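Local coordinates for RagB/SusD domain protein (Flavobacterium johnsoniae, PDB 5J90) that binds chitin as a SusD-like protein of a polysaccharide utilization locus, probably holding chitin chains at the outer membrane for uptake, at residues V48-Q53 with S260-I265; D58-Y63 with T77-L82; T68-G73 with D83-F88. One frame throughout, in Å; residues are numbered along the deposited sequence. Where two conformers were deposited one is given.

Contact 1. Residues V48-Q53 with S260-I265; sequences VYQLQQ and SSWLDI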
ATOM      1  N   VAL A  48      13.092  24.340 -18.689  1.00 12.47           N
ATOM      2  CA  VAL A  48      12.603  23.987 -17.359  1.00 11.40           C
ATOM      3  C   VAL A  48      11.369  23.085 -17.455  1.00 11.80           C
ATOM      4  O   VAL A  48      11.289  22.094 -16.733  1.00 11.46           O
ATOM      5  CB  VAL A  48      12.336  25.212 -16.460  1.00 11.51           C
ATOM      6  CG1 VAL A  48      11.708  24.772 -15.143  1.00 12.64           C
ATOM      7  CG2 VAL A  48      13.646  25.968 -16.188  1.00 16.59           C
ATOM      8  N   TYR A  49      10.413  23.396 -18.337  1.00 11.11           N
ATOM      9  CA  TYR A  49       9.284  22.480 -18.526  1.00 10.16           C
ATOM     10  C   TYR A  49       9.771  21.075 -18.888  1.00  9.33           C
ATOM     11  O   TYR A  49       9.243  20.066 -18.400  1.00  9.44           O
ATOM     12  CB  TYR A  49       8.271  22.974 -19.584  1.00  9.52           C
ATOM     13  CG  TYR A  49       7.197  21.921 -19.761  1.00 10.20           C
ATOM     14  CD1 TYR A  49       6.104  21.879 -18.911  1.00 10.74           C
ATOM     15  CD2 TYR A  49       7.331  20.907 -20.700  1.00 10.73           C
ATOM     16  CE1 TYR A  49       5.148  20.882 -19.018  1.00 10.03           C
ATOM     17  CE2 TYR A  49       6.386  19.905 -20.812  1.00  9.12           C
ATOM     18  CZ  TYR A  49       5.293  19.897 -19.965  1.00  9.17           C
ATOM     19  OH  TYR A  49       4.359  18.885 -20.071  1.00 10.72           O
ATOM     20  N   GLN A  50      10.765  21.001 -19.766  1.00  9.11           N
ATOM     21  CA  GLN A  50      11.280  19.718 -20.198  1.00  9.67           C
ATOM     22  C   GLN A  50      11.700  18.872 -18.991  1.00  9.87           C
ATOM     23  O   GLN A  50      11.496  17.662 -18.988  1.00 10.46           O
ATOM     24  CB  GLN A  50      12.464  19.918 -21.155  1.00 10.54           C
ATOM     25  CG  GLN A  50      12.929  18.643 -21.821  1.00 12.90           C
ATOM     26  CD  GLN A  50      14.088  18.873 -22.762  1.00 14.04           C
ATOM     27  OE1 GLN A  50      14.939  19.735 -22.523  1.00 15.16           O
ATOM     28  NE2 GLN A  50      14.136  18.097 -23.832  1.00 13.60           N
ATOM     29  N   LEU A  51      12.273  19.508 -17.968  1.00  9.05           N
ATOM     30  CA  LEU A  51      12.712  18.784 -16.767  1.00 10.02           C
ATOM     31  C   LEU A  51      11.591  18.608 -15.732  1.00 11.17           C
ATOM     32  O   LEU A  51      11.529  17.596 -15.034  1.00 10.59           O
ATOM     33  CB  LEU A  51      13.922  19.481 -16.131  1.00 11.28           C
ATOM     34  CG  LEU A  51      15.149  19.553 -17.042  1.00 13.53           C
ATOM     35  CD1 LEU A  51      16.211  20.423 -16.388  1.00 17.57           C
ATOM     36  CD2 LEU A  51      15.688  18.165 -17.311  1.00 15.23           C
ATOM     37  N   GLN A  52      10.702  19.590 -15.642  1.00  9.36           N
ATOM     38  CA  GLN A  52       9.608  19.539 -14.681  1.00  9.54           C
ATOM     39  C   GLN A  52       8.606  18.449 -15.016  1.00 10.89           C
ATOM     40  O   GLN A  52       8.103  17.776 -14.113  1.00 10.57           O
ATOM     41  CB  GLN A  52       8.881  20.879 -14.636  1.00 10.70           C
ATOM     42  CG  GLN A  52       7.835  20.923 -13.533  1.00 10.50           C
ATOM     43  CD  GLN A  52       6.644  21.801 -13.867  1.00 10.91           C
ATOM     44  OE1 GLN A  52       6.429  22.169 -15.027  1.00 11.44           O
ATOM     45  NE2 GLN A  52       5.860  22.140 -12.850  1.00 12.09           N
ATOM     46  N   GLN A  53       8.298  18.279 -16.303  1.00  9.48           N
ATOM     47  CA  GLN A  53       7.294  17.302 -16.698  1.00  9.75           C
ATOM     48  C   GLN A  53       7.639  16.550 -17.985  1.00  8.95           C
ATOM     49  O   GLN A  53       7.276  15.387 -18.149  1.00  9.36           O
ATOM     50  CB  GLN A  53       5.916  17.970 -16.806  1.00 10.25           C
ATOM     51  CG  GLN A  53       4.810  16.970 -17.096  1.00  9.81           C
ATOM     52  CD  GLN A  53       3.392  17.535 -16.980  1.00  9.88           C
ATOM     53  OE1 GLN A  53       3.084  18.395 -16.143  1.00 10.99           O
ATOM     54  NE2 GLN A  53       2.518  17.034 -17.829  1.00  9.28           N
ATOM     55  N   SER A 260       9.050  20.847 -31.956  1.00 13.65           N
ATOM     56  CA  SER A 260       9.340  21.365 -33.293  1.00 14.00           C
ATOM     57  C   SER A 260      10.749  21.924 -33.460  1.00 15.37           C
ATOM     58  O   SER A 260      11.355  21.753 -34.522  1.00 17.32           O
ATOM     59  CB  SER A 260       8.312  22.421 -33.697  1.00 17.42           C
ATOM     60  OG  SER A 260       7.032  21.833 -33.862  1.00 18.33           O
ATOM     61  N   SER A 261      11.270  22.601 -32.443  1.00 13.53           N
ATOM     62  CA  SER A 261      12.592  23.219 -32.563  1.00 14.11           C
ATOM     63  C   SER A 261      13.731  22.273 -32.209  1.00 16.04           C
ATOM     64  O   SER A 261      14.735  22.199 -32.924  1.00 18.28           O
ATOM     65  CB  SER A 261      12.683  24.478 -31.705  1.00 14.85           C
ATOM     66  OG  SER A 261      11.669  25.400 -32.053  1.00 23.19           O
ATOM     67  N   TRP A 262      13.590  21.552 -31.097  1.00 13.81           N
ATOM     68  CA  TRP A 262      14.694  20.745 -30.582  1.00 13.94           C
ATOM     69  C   TRP A 262      14.626  19.288 -31.011  1.00 12.08           C
ATOM     70  O   TRP A 262      15.617  18.561 -30.894  1.00 15.29           O
ATOM     71  CB  TRP A 262      14.732  20.792 -29.056  1.00 13.76           C
ATOM     72  CG  TRP A 262      14.845  22.152 -28.470  1.00 12.99           C
ATOM     73  CD1 TRP A 262      15.137  23.317 -29.124  1.00 14.82           C
ATOM     74  CD2 TRP A 262      14.659  22.501 -27.097  1.00 13.11           C
ATOM     75  NE1 TRP A 262      15.151  24.364 -28.239  1.00 14.57           N
ATOM     76  CE2 TRP A 262      14.847  23.893 -26.986  1.00 14.26           C
ATOM     77  CE3 TRP A 262      14.336  21.771 -25.949  1.00 13.74           C
ATOM     78  CZ2 TRP A 262      14.739  24.568 -25.774  1.00 15.59           C
ATOM     79  CZ3 TRP A 262      14.229  22.444 -24.745  1.00 15.42           C
ATOM     80  CH2 TRP A 262      14.429  23.827 -24.666  1.00 14.23           C
ATOM     81  N   LEU A 263      13.457  18.854 -31.477  1.00 12.92           N
ATOM     82  CA  LEU A 263      13.218  17.452 -31.822  1.00 13.03           C
ATOM     83  C   LEU A 263      13.535  16.511 -30.654  1.00 14.23           C
ATOM     84  O   LEU A 263      13.987  15.384 -30.858  1.00 13.49           O
ATOM     85  CB  LEU A 263      14.035  17.050 -33.054  1.00 14.25           C
ATOM     86  CG  LEU A 263      13.881  17.918 -34.308  1.00 15.21           C
ATOM     87  CD1 LEU A 263      14.756  17.362 -35.431  1.00 15.69           C
ATOM     88  CD2 LEU A 263      12.430  18.019 -34.757  1.00 19.13           C
ATOM     89  N   ASP A 264      13.284  16.977 -29.431  1.00 13.30           N
ATOM     90  CA  ASP A 264      13.611  16.199 -28.237  1.00 12.69           C
ATOM     91  C   ASP A 264      12.427  15.388 -27.710  1.00 10.96           C
ATOM     92  O   ASP A 264      12.567  14.617 -26.753  1.00 11.90           O
ATOM     93  CB  ASP A 264      14.120  17.111 -27.127  1.00 13.10           C
ATOM     94  CG  ASP A 264      15.628  17.252 -27.123  1.00 15.99           C
ATOM     95  OD1 ASP A 264      16.324  16.484 -27.835  1.00 17.99           O
ATOM     96  OD2 ASP A 264      16.108  18.132 -26.379  1.00 21.82           O
ATOM     97  N   ILE A 265      11.262  15.569 -28.313  1.00 11.63           N
ATOM     98  CA  ILE A 265      10.089  14.777 -27.936  1.00 10.29           C
ATOM     99  C   ILE A 265       9.245  14.519 -29.180  1.00 11.82           C
ATOM    100  O   ILE A 265       9.156  15.377 -30.082  1.00 12.27           O
ATOM    101  CB  ILE A 265       9.272  15.439 -26.778  1.00 11.80           C
ATOM    102  CG1 ILE A 265       8.384  14.409 -26.054  1.00 11.12           C
ATOM    103  CG2 ILE A 265       8.444  16.620 -27.265  1.00 11.93           C
ATOM    104  CD1 ILE A 265       9.175  13.448 -25.182  1.00 12.49           C
TER
HETATM  105  O   HOH W   1      12.141  16.095 -24.240  1.00 12.63           O
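With CG anti to the backbone N (chi1 -171°) and chi2 at 180°, Gln50 reaches straight out from its helix toward Trp262 and Asp264, where its amide divides its two ends between them. NE2 gives a hydrogen bond to Asp264 OD2 at 3.2 Å; the N-H points almost straight at the oxygen, which lies in the plane of the glutamine amide. The carboxylate is tilted, however, so that OD2 is met from above its own plane. The two side chains cross at about a right angle. NE2 also donates to a bridging water at 2.9 Å, and that water in turn donates to the backbone O of Asp264, also at 2.9 Å, so one amide nitrogen is tied to both the side chain and the main chain of the aspartate. At the other end of the amide, Gln50 OE1 lies 3.6 Å from Trp262 CZ3, a van der Waals contact made at a slant to the indole, with amide and ring planes 44° apart. Asp264 has further partners: OD1 forms a salt bridge with Lys309 and accepts a hydrogen bond from Thr68. The nearby lysine charge would be expected to favour the ionised carboxylate. Leu263, with positive phi, breaks the helical path just before Asp264. The contact thus joins helix 46-54 to the turn that follows helix 255-261 and leads into strand 266-267, with Ile258 of helix 255-261 touching Gln50 and Trp262 leaning back on Glu46 and Trp47 of helix 46-54.

Contact 2. Residues D58-Y63 with T77-L82; sequences DIWSGY and TTYALL
Trp60 NE1 donates a hydrogen bond to the backbone O of Asn76, immediately before Thr77, and so fixes the indole beside the loop 77-82, where its ring meets Tyr79 and Leu81. Across the two segments themselves the contact is wholly apolar. Tyr79 turns an edge toward the face of the Trp60 five-membered ring in an offset edge-to-face pair, centroids 6.0 Å apart and planes at 69°. Its CE1 makes the nearest approach, 4.2 Å from Trp60 CD1, while the two side chains run past each other in opposite directions. Farther along the indole, Leu81 CD2 packs at 3.6 Å from Trp60 CZ2, crossing the benzo end at a slant. Ile59 makes a separate methyl contact, its CD1 lying 3.7 Å from Thr77 CG2. The threonine's chi1 of 77° sets OG1 between the backbone N and the carbonyl carbon, and leaves CG2 to meet the isoleucine while OG1 bonds to Asn75. Away from the loop, just after Trp60, Ser61 OG accepts from Tyr63 N at 3.2 Å, an ST turn where the chain leaves the helix. The contact packs short helix 57-60, just ahead of strand 64-65, against the loop leading into helix 83-108; Tyr79 also touches Val450 and Val465, and helix 432-442 lies against Ser61 and Tyr63 through Ala435.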
ATOM      1  N   ASP A  58       5.189  13.027 -18.834  1.00  8.35           N
ATOM      2  CA  ASP A  58       4.785  13.103 -20.249  1.00  8.23           C
ATOM      3  C   ASP A  58       5.172  11.838 -21.005  1.00  8.43           C
ATOM      4  O   ASP A  58       4.547  11.490 -22.007  1.00  9.52           O
ATOM      5  CB  ASP A  58       5.414  14.308 -20.954  1.00  9.18           C
ATOM      6  CG  ASP A  58       4.687  15.613 -20.670  1.00  9.14           C
ATOM      7  OD1 ASP A  58       3.582  15.591 -20.076  1.00 10.50           O
ATOM      8  OD2 ASP A  58       5.237  16.677 -21.044  1.00  9.92           O
ATOM      9  N   ILE A  59       6.204  11.156 -20.516  1.00  8.22           N
ATOM     10  CA  ILE A  59       6.692   9.931 -21.136  1.00  9.45           C
ATOM     11  C   ILE A  59       6.143   8.681 -20.430  1.00 10.05           C
ATOM     12  O   ILE A  59       5.656   7.763 -21.082  1.00  9.99           O
ATOM     13  CB  ILE A  59       8.232   9.929 -21.191  1.00 10.16           C
ATOM     14  CG1 ILE A  59       8.711  11.090 -22.081  1.00  9.43           C
ATOM     15  CG2 ILE A  59       8.746   8.587 -21.688  1.00 10.54           C
ATOM     16  CD1 ILE A  59      10.218  11.195 -22.209  1.00 10.88           C
ATOM     17  N   TRP A  60       6.199   8.645 -19.102  1.00  9.18           N
ATOM     18  CA  TRP A  60       5.710   7.480 -18.365  1.00  9.07           C
ATOM     19  C   TRP A  60       4.221   7.226 -18.614  1.00 10.15           C
ATOM     20  O   TRP A  60       3.771   6.080 -18.593  1.00 12.41           O
ATOM     21  CB  TRP A  60       5.980   7.646 -16.873  1.00  9.34           C
ATOM     22  CG  TRP A  60       7.449   7.755 -16.510  1.00  8.75           C
ATOM     23  CD1 TRP A  60       8.514   7.204 -17.175  1.00  9.74           C
ATOM     24  CD2 TRP A  60       7.996   8.464 -15.394  1.00  8.11           C
ATOM     25  NE1 TRP A  60       9.688   7.530 -16.536  1.00  9.08           N
ATOM     26  CE2 TRP A  60       9.397   8.308 -15.445  1.00  8.33           C
ATOM     27  CE3 TRP A  60       7.436   9.217 -14.356  1.00  8.91           C
ATOM     28  CZ2 TRP A  60      10.245   8.869 -14.486  1.00  9.00           C
ATOM     29  CZ3 TRP A  60       8.280   9.777 -13.407  1.00  8.87           C
ATOM     30  CH2 TRP A  60       9.667   9.600 -13.481  1.00  9.61           C
ATOM     31  N   SER A  61       3.462   8.298 -18.851  1.00  8.59           N
ATOM     32  CA  SER A  61       2.025   8.213 -19.128  1.00  9.88           C
ATOM     33  C   SER A  61       1.708   7.483 -20.425  1.00 10.31           C
ATOM     34  O   SER A  61       0.558   7.130 -20.665  1.00  9.41           O
ATOM     35  CB  SER A  61       1.441   9.619 -19.250  1.00  9.51           C
ATOM     36  OG  SER A  61       2.029  10.298 -20.362  1.00 10.14           O
ATOM     37  N   GLY A  62       2.706   7.324 -21.289  1.00  9.49           N
ATOM     38  CA  GLY A  62       2.463   6.819 -22.628  1.00 10.26           C
ATOM     39  C   GLY A  62       2.075   7.865 -23.660  1.00  9.64           C
ATOM     40  O   GLY A  62       1.769   7.515 -24.803  1.00 10.80           O
ATOM     41  N   TYR A  63       2.088   9.143 -23.295  1.00  8.88           N
ATOM     42  CA  TYR A  63       1.709  10.195 -24.237  1.00 10.28           C
ATOM     43  C   TYR A  63       2.791  10.516 -25.274  1.00 10.05           C
ATOM     44  O   TYR A  63       2.477  10.766 -26.437  1.00 11.24           O
ATOM     45  CB  TYR A  63       1.396  11.475 -23.479  1.00  9.00           C
ATOM     46  CG  TYR A  63      -0.004  11.570 -22.899  1.00  8.85           C
ATOM     47  CD1 TYR A  63      -0.945  10.544 -23.059  1.00  9.13           C
ATOM     48  CD2 TYR A  63      -0.390  12.703 -22.199  1.00  9.02           C
ATOM     49  CE1 TYR A  63      -2.240  10.668 -22.528  1.00  8.59           C
ATOM     50  CE2 TYR A  63      -1.667  12.835 -21.677  1.00  9.19           C
ATOM     51  CZ  TYR A  63      -2.591  11.816 -21.842  1.00  8.03           C
ATOM     52  OH  TYR A  63      -3.858  11.970 -21.319  1.00  9.09           O
ATOM     53  N   THR A  77      13.677   7.647 -18.662  1.00 10.06           N
ATOM     54  CA  THR A  77      12.912   6.809 -19.592  1.00 10.77           C
ATOM     55  C   THR A  77      13.288   5.332 -19.499  1.00 10.20           C
ATOM     56  O   THR A  77      12.517   4.468 -19.922  1.00 10.84           O
ATOM     57  CB  THR A  77      13.017   7.267 -21.067  1.00  9.50           C
ATOM     58  OG1 THR A  77      14.277   6.866 -21.619  1.00 11.63           O
ATOM     59  CG2 THR A  77      12.873   8.784 -21.170  1.00 12.04           C
ATOM     60  N   THR A  78      14.473   5.050 -18.955  1.00 10.72           N
ATOM     61  CA  THR A  78      14.903   3.669 -18.720  1.00 10.23           C
ATOM     62  C   THR A  78      14.971   3.375 -17.219  1.00 12.02           C
ATOM     63  O   THR A  78      15.646   2.442 -16.775  1.00 11.63           O
ATOM     64  CB  THR A  78      16.241   3.370 -19.432  1.00 10.94           C
ATOM     65  OG1 THR A  78      17.193   4.384 -19.086  1.00 11.82           O
ATOM     66  CG2 THR A  78      16.040   3.376 -20.953  1.00 12.71           C
ATOM     67  N   TYR A  79      14.235   4.177 -16.455  1.00 10.68           N
ATOM     68  CA  TYR A  79      13.992   3.948 -15.030  1.00 10.93           C
ATOM     69  C   TYR A  79      15.232   4.108 -14.150  1.00 10.58           C
ATOM     70  O   TYR A  79      15.282   3.587 -13.032  1.00 10.67           O
ATOM     71  CB  TYR A  79      13.314   2.595 -14.783  1.00 10.97           C
ATOM     72  CG  TYR A  79      11.953   2.433 -15.445  1.00  8.78           C
ATOM     73  CD1 TYR A  79      11.294   3.509 -16.033  1.00  9.27           C
ATOM     74  CD2 TYR A  79      11.323   1.192 -15.472  1.00 10.61           C
ATOM     75  CE1 TYR A  79      10.039   3.350 -16.633  1.00  9.79           C
ATOM     76  CE2 TYR A  79      10.073   1.026 -16.059  1.00  9.93           C
ATOM     77  CZ  TYR A  79       9.435   2.105 -16.637  1.00  8.65           C
ATOM     78  OH  TYR A  79       8.203   1.947 -17.229  1.00  9.69           O
ATOM     79  N   ALA A  80      16.222   4.840 -14.655  1.00 10.91           N
ATOM     80  CA  ALA A  80      17.309   5.347 -13.829  1.00 10.83           C
ATOM     81  C   ALA A  80      16.955   6.793 -13.504  1.00 10.74           C
ATOM     82  O   ALA A  80      17.252   7.710 -14.271  1.00 11.48           O
ATOM     83  CB  ALA A  80      18.659   5.256 -14.574  1.00 12.16           C
ATOM     84  N   LEU A  81      16.285   7.000 -12.376  1.00 10.37           N
ATOM     85  CA  LEU A  81      15.790   8.339 -12.073  1.00 10.45           C
ATOM     86  C   LEU A  81      16.957   9.288 -11.855  1.00 10.31           C
ATOM     87  O   LEU A  81      17.881   8.981 -11.091  1.00 11.44           O
ATOM     88  CB  LEU A  81      14.859   8.327 -10.854  1.00 10.78           C
ATOM     89  CG  LEU A  81      13.598   7.462 -10.974  1.00  9.63           C
ATOM     90  CD1 LEU A  81      12.683   7.695  -9.780  1.00 11.72           C
ATOM     91  CD2 LEU A  81      12.862   7.752 -12.273  1.00 12.84           C
ATOM     92  N   LEU A  82      16.919  10.430 -12.533  1.00 10.57           N
ATOM     93  CA  LEU A  82      18.038  11.374 -12.502  1.00  9.85           C
ATOM     94  C   LEU A  82      17.740  12.550 -11.583  1.00 10.51           C
ATOM     95  O   LEU A  82      16.880  13.385 -11.881  1.00 10.15           O
ATOM     96  CB  LEU A  82      18.387  11.856 -13.916  1.00 10.68           C
ATOM     97  CG  LEU A  82      18.810  10.761 -14.902  1.00  9.32           C
ATOM     98  CD1 LEU A  82      19.219  11.369 -16.242  1.00 11.55           C
ATOM     99  CD2 LEU A  82      19.942   9.888 -14.349  1.00 11.94           C
TER

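Contact 3. Residues T68-G73 with D83-F88; sequences TGFESG and DNWNGF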
ATOM      1  N   THR A  68      16.016  10.975 -28.148  1.00 12.70           N
ATOM      2  CA  THR A  68      17.362  11.358 -27.729  1.00 13.76           C
ATOM      3  C   THR A  68      17.892  10.468 -26.613  1.00 15.69           C
ATOM      4  O   THR A  68      17.207  10.228 -25.614  1.00 15.07           O
ATOM      5  CB  THR A  68      17.375  12.815 -27.250  1.00 15.30           C
ATOM      6  OG1 THR A  68      16.765  13.649 -28.248  1.00 15.99           O
ATOM      7  CG2 THR A  68      18.802  13.284 -26.976  1.00 16.86           C
ATOM      8  N   GLY A  69      19.117   9.980 -26.780  1.00 14.96           N
ATOM      9  CA  GLY A  69      19.740   9.118 -25.790  1.00 15.12           C
ATOM     10  C   GLY A  69      20.467   9.887 -24.703  1.00 16.61           C
ATOM     11  O   GLY A  69      21.678   9.740 -24.528  1.00 17.95           O
ATOM     12  N   PHE A  70      19.727  10.708 -23.960  1.00 14.54           N
ATOM     13  CA  PHE A  70      20.314  11.516 -22.897  1.00 14.63           C
ATOM     14  C   PHE A  70      21.118  10.663 -21.927  1.00 14.88           C
ATOM     15  O   PHE A  70      20.679   9.579 -21.545  1.00 14.22           O
ATOM     16  CB  PHE A  70      19.220  12.209 -22.085  1.00 15.85           C
ATOM     17  CG  PHE A  70      18.359  13.147 -22.876  1.00 14.69           C
ATOM     18  CD1 PHE A  70      17.052  12.802 -23.198  1.00 15.53           C
ATOM     19  CD2 PHE A  70      18.832  14.391 -23.264  1.00 17.87           C
ATOM     20  CE1 PHE A  70      16.244  13.677 -23.905  1.00 15.67           C
ATOM     21  CE2 PHE A  70      18.025  15.265 -23.973  1.00 22.11           C
ATOM     22  CZ  PHE A  70      16.730  14.903 -24.292  1.00 18.47           C
ATOM     23  N   GLU A  71      22.280  11.169 -21.518  1.00 14.65           N
ATOM     24  CA  GLU A  71      23.141  10.490 -20.549  0.69 14.55           C
ATOM     25  C   GLU A  71      23.344   9.018 -20.910  1.00 16.24           C
ATOM     26  O   GLU A  71      23.139   8.121 -20.094  1.00 17.33           O
ATOM     27  CB  GLU A  71      22.617  10.667 -19.111  0.69 15.25           C
ATOM     28  CG  GLU A  71      22.470  12.138 -18.696  0.69 17.85           C
ATOM     29  CD  GLU A  71      22.636  12.389 -17.195  0.69 15.81           C
ATOM     30  OE1 GLU A  71      22.941  11.443 -16.434  0.69 20.04           O
ATOM     31  OE2 GLU A  71      22.467  13.557 -16.783  0.69 18.52           O
ATOM     32  N   SER A  72      23.763   8.787 -22.156  1.00 15.67           N
ATOM     33  CA  SER A  72      24.037   7.440 -22.659  1.00 18.48           C
ATOM     34  C   SER A  72      22.840   6.494 -22.589  1.00 17.69           C
ATOM     35  O   SER A  72      23.002   5.276 -22.590  1.00 18.52           O
ATOM     36  CB  SER A  72      25.232   6.819 -21.923  1.00 20.43           C
ATOM     37  OG  SER A  72      26.377   7.650 -22.034  1.00 25.56           O
ATOM     38  N   GLY A  73      21.635   7.054 -22.535  1.00 15.78           N
ATOM     39  CA  GLY A  73      20.424   6.246 -22.517  1.00 15.73           C
ATOM     40  C   GLY A  73      20.048   5.703 -21.147  1.00 14.83           C
ATOM     41  O   GLY A  73      19.144   4.867 -21.029  1.00 16.13           O
ATOM     42  N   ASP A  83      18.442  12.604 -10.454  1.00 10.37           N
ATOM     43  CA  ASP A  83      18.184  13.639  -9.454  1.00 10.52           C
ATOM     44  C   ASP A  83      18.403  15.043 -10.011  1.00 10.98           C
ATOM     45  O   ASP A  83      17.738  15.991  -9.596  1.00 11.61           O
ATOM     46  CB  ASP A  83      19.065  13.443  -8.218  1.00 11.38           C
ATOM     47  CG  ASP A  83      18.672  12.224  -7.392  1.00 14.01           C
ATOM     48  OD1 ASP A  83      17.786  11.437  -7.805  1.00 13.07           O
ATOM     49  OD2 ASP A  83      19.283  12.039  -6.318  1.00 18.91           O
ATOM     50  N   ASN A  84      19.340  15.168 -10.951  1.00 11.64           N
ATOM     51  CA  ASN A  84      19.631  16.461 -11.558  1.00 12.55           C
ATOM     52  C   ASN A  84      18.494  16.952 -12.459  1.00 13.42           C
ATOM     53  O   ASN A  84      18.349  18.148 -12.693  1.00 15.34           O
ATOM     54  CB  ASN A  84      20.968  16.434 -12.316  1.00 12.95           C
ATOM     55  CG  ASN A  84      21.083  15.256 -13.266  1.00 16.95           C
ATOM     56  OD1 ASN A  84      20.904  14.103 -12.871  1.00 18.64           O
ATOM     57  ND2 ASN A  84      21.405  15.538 -14.527  1.00 20.92           N
ATOM     58  N   TRP A  85      17.671  16.025 -12.941  1.00 10.67           N
ATOM     59  CA  TRP A  85      16.469  16.392 -13.695  1.00 11.63           C
ATOM     60  C   TRP A  85      15.290  16.663 -12.764  1.00  9.19           C
ATOM     61  O   TRP A  85      14.611  17.685 -12.867  1.00 10.47           O
ATOM     62  CB  TRP A  85      16.067  15.261 -14.640  1.00 11.70           C
ATOM     63  CG  TRP A  85      16.970  15.043 -15.823  1.00 10.52           C
ATOM     64  CD1 TRP A  85      18.172  15.651 -16.086  1.00 14.43           C
ATOM     65  CD2 TRP A  85      16.728  14.143 -16.907  1.00 10.15           C
ATOM     66  NE1 TRP A  85      18.682  15.179 -17.280  1.00 14.55           N
ATOM     67  CE2 TRP A  85      17.814  14.254 -17.802  1.00 11.45           C
ATOM     68  CE3 TRP A  85      15.689  13.255 -17.214  1.00 11.24           C
ATOM     69  CZ2 TRP A  85      17.891  13.506 -18.977  1.00 12.56           C
ATOM     70  CZ3 TRP A  85      15.765  12.516 -18.379  1.00 11.75           C
ATOM     71  CH2 TRP A  85      16.860  12.646 -19.252  1.00 12.78           C
ATOM     72  N   ASN A  86      15.060  15.729 -11.849  1.00  9.86           N
ATOM     73  CA  ASN A  86      13.799  15.689 -11.116  1.00 10.44           C
ATOM     74  C   ASN A  86      13.689  16.717  -9.999  1.00  9.43           C
ATOM     75  O   ASN A  86      12.589  17.055  -9.558  1.00  9.60           O
ATOM     76  CB  ASN A  86      13.533  14.268 -10.616  1.00  8.94           C
ATOM     77  CG  ASN A  86      13.425  13.274 -11.754  1.00  9.43           C
ATOM     78  OD1 ASN A  86      12.918  13.608 -12.828  1.00 10.38           O
ATOM     79  ND2 ASN A  86      13.914  12.059 -11.539  1.00  8.91           N
ATOM     80  N   GLY A  87      14.824  17.241  -9.548  1.00  9.51           N
ATOM     81  CA  GLY A  87      14.812  18.306  -8.566  1.00  9.31           C
ATOM     82  C   GLY A  87      14.053  19.538  -9.027  1.00  9.92           C
ATOM     83  O   GLY A  87      13.486  20.258  -8.211  1.00 10.59           O
ATOM     84  N   PHE A  88      14.025  19.773 -10.334  1.00 10.08           N
ATOM     85  CA  PHE A  88      13.305  20.920 -10.884  1.00 11.08           C
ATOM     86  C   PHE A  88      11.820  20.926 -10.529  1.00  9.88           C
ATOM     87  O   PHE A  88      11.226  21.991 -10.343  1.00  9.90           O
ATOM     88  CB  PHE A  88      13.476  20.986 -12.405  1.00 11.88           C
ATOM     89  CG  PHE A  88      14.786  21.579 -12.838  1.00 12.41           C
ATOM     90  CD1 PHE A  88      15.924  20.794 -12.932  1.00 12.52           C
ATOM     91  CD2 PHE A  88      14.877  22.930 -13.136  1.00 16.41           C
ATOM     92  CE1 PHE A  88      17.144  21.355 -13.324  1.00 15.23           C
ATOM     93  CE2 PHE A  88      16.087  23.496 -13.531  1.00 17.94           C
ATOM     94  CZ  PHE A  88      17.220  22.704 -13.626  1.00 17.96           C
TER
HETATM   95  O   HOH W   2      21.360  15.756 -18.205  1.00 22.04           O
HETATM   96  O   HOH W   3      22.789  12.369 -13.778  1.00 23.65           O
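Phe70 and Trp85 form the close-packed part of this contact, whereas Glu71 and Asn84 meet on a looser, watered side. The benzo edge of Trp85 points at the face of Phe70 in an offset edge-to-face pair, planes at 89° and centroids 5.6 Å apart, and Trp85 CZ2 comes within 3.6 Å of Phe70 CB. Thr68 CG2 sits over the centre of one Phe70 face. Toward solvent, Asn84 chi1 of 50° sets CG between the backbone N and the carbonyl carbon, from where ND2 donates to Glu71 OE2 at 3.2 Å, on the syn side of the carboxylate. One water, lying in the indole plane, accepts from Trp85 NE1 at 2.9 Å and donates to Glu71 OE2; a second donates to Glu71 OE1 and Asn84 OD1. Glu71 was deposited in two conformers and these bonds hold for one, so the polar side is less certain. Replacing Trp85 by an alanine would remove the edge that meets Phe70, and is likely to open a gap there and leave the first water without its indole donor. An offset edge-to-face aromatic contact with a water-bridged polar rim thus joins the first turn of helix 83-108 to the preceding loop, which includes an inverse gamma turn centred on Gly69, within the SusD/RagB fold.

Contacts 2 and 3 interlock along the chain, their segments alternating, and both lie inside the long loop closed by contact 1. None is wholly buried: contact 2 is nearest the centre of the chain and apolar across its segments, contact 1 combines a buried glutamine with a charged aspartate, and contact 3 has an exposed polar rim. Helix 46-54 links them. Leu51 packs on Trp85 and Phe88 of contact 3, while Tyr49 and Gln53 probably bond to Asp58 of contact 2. The carboxylate of Asp264 packs against the Phe70 ring of contact 3, and the Gly73 carbonyl probably bonds to Thr78, tying the loop of contact 3 to that of contact 2.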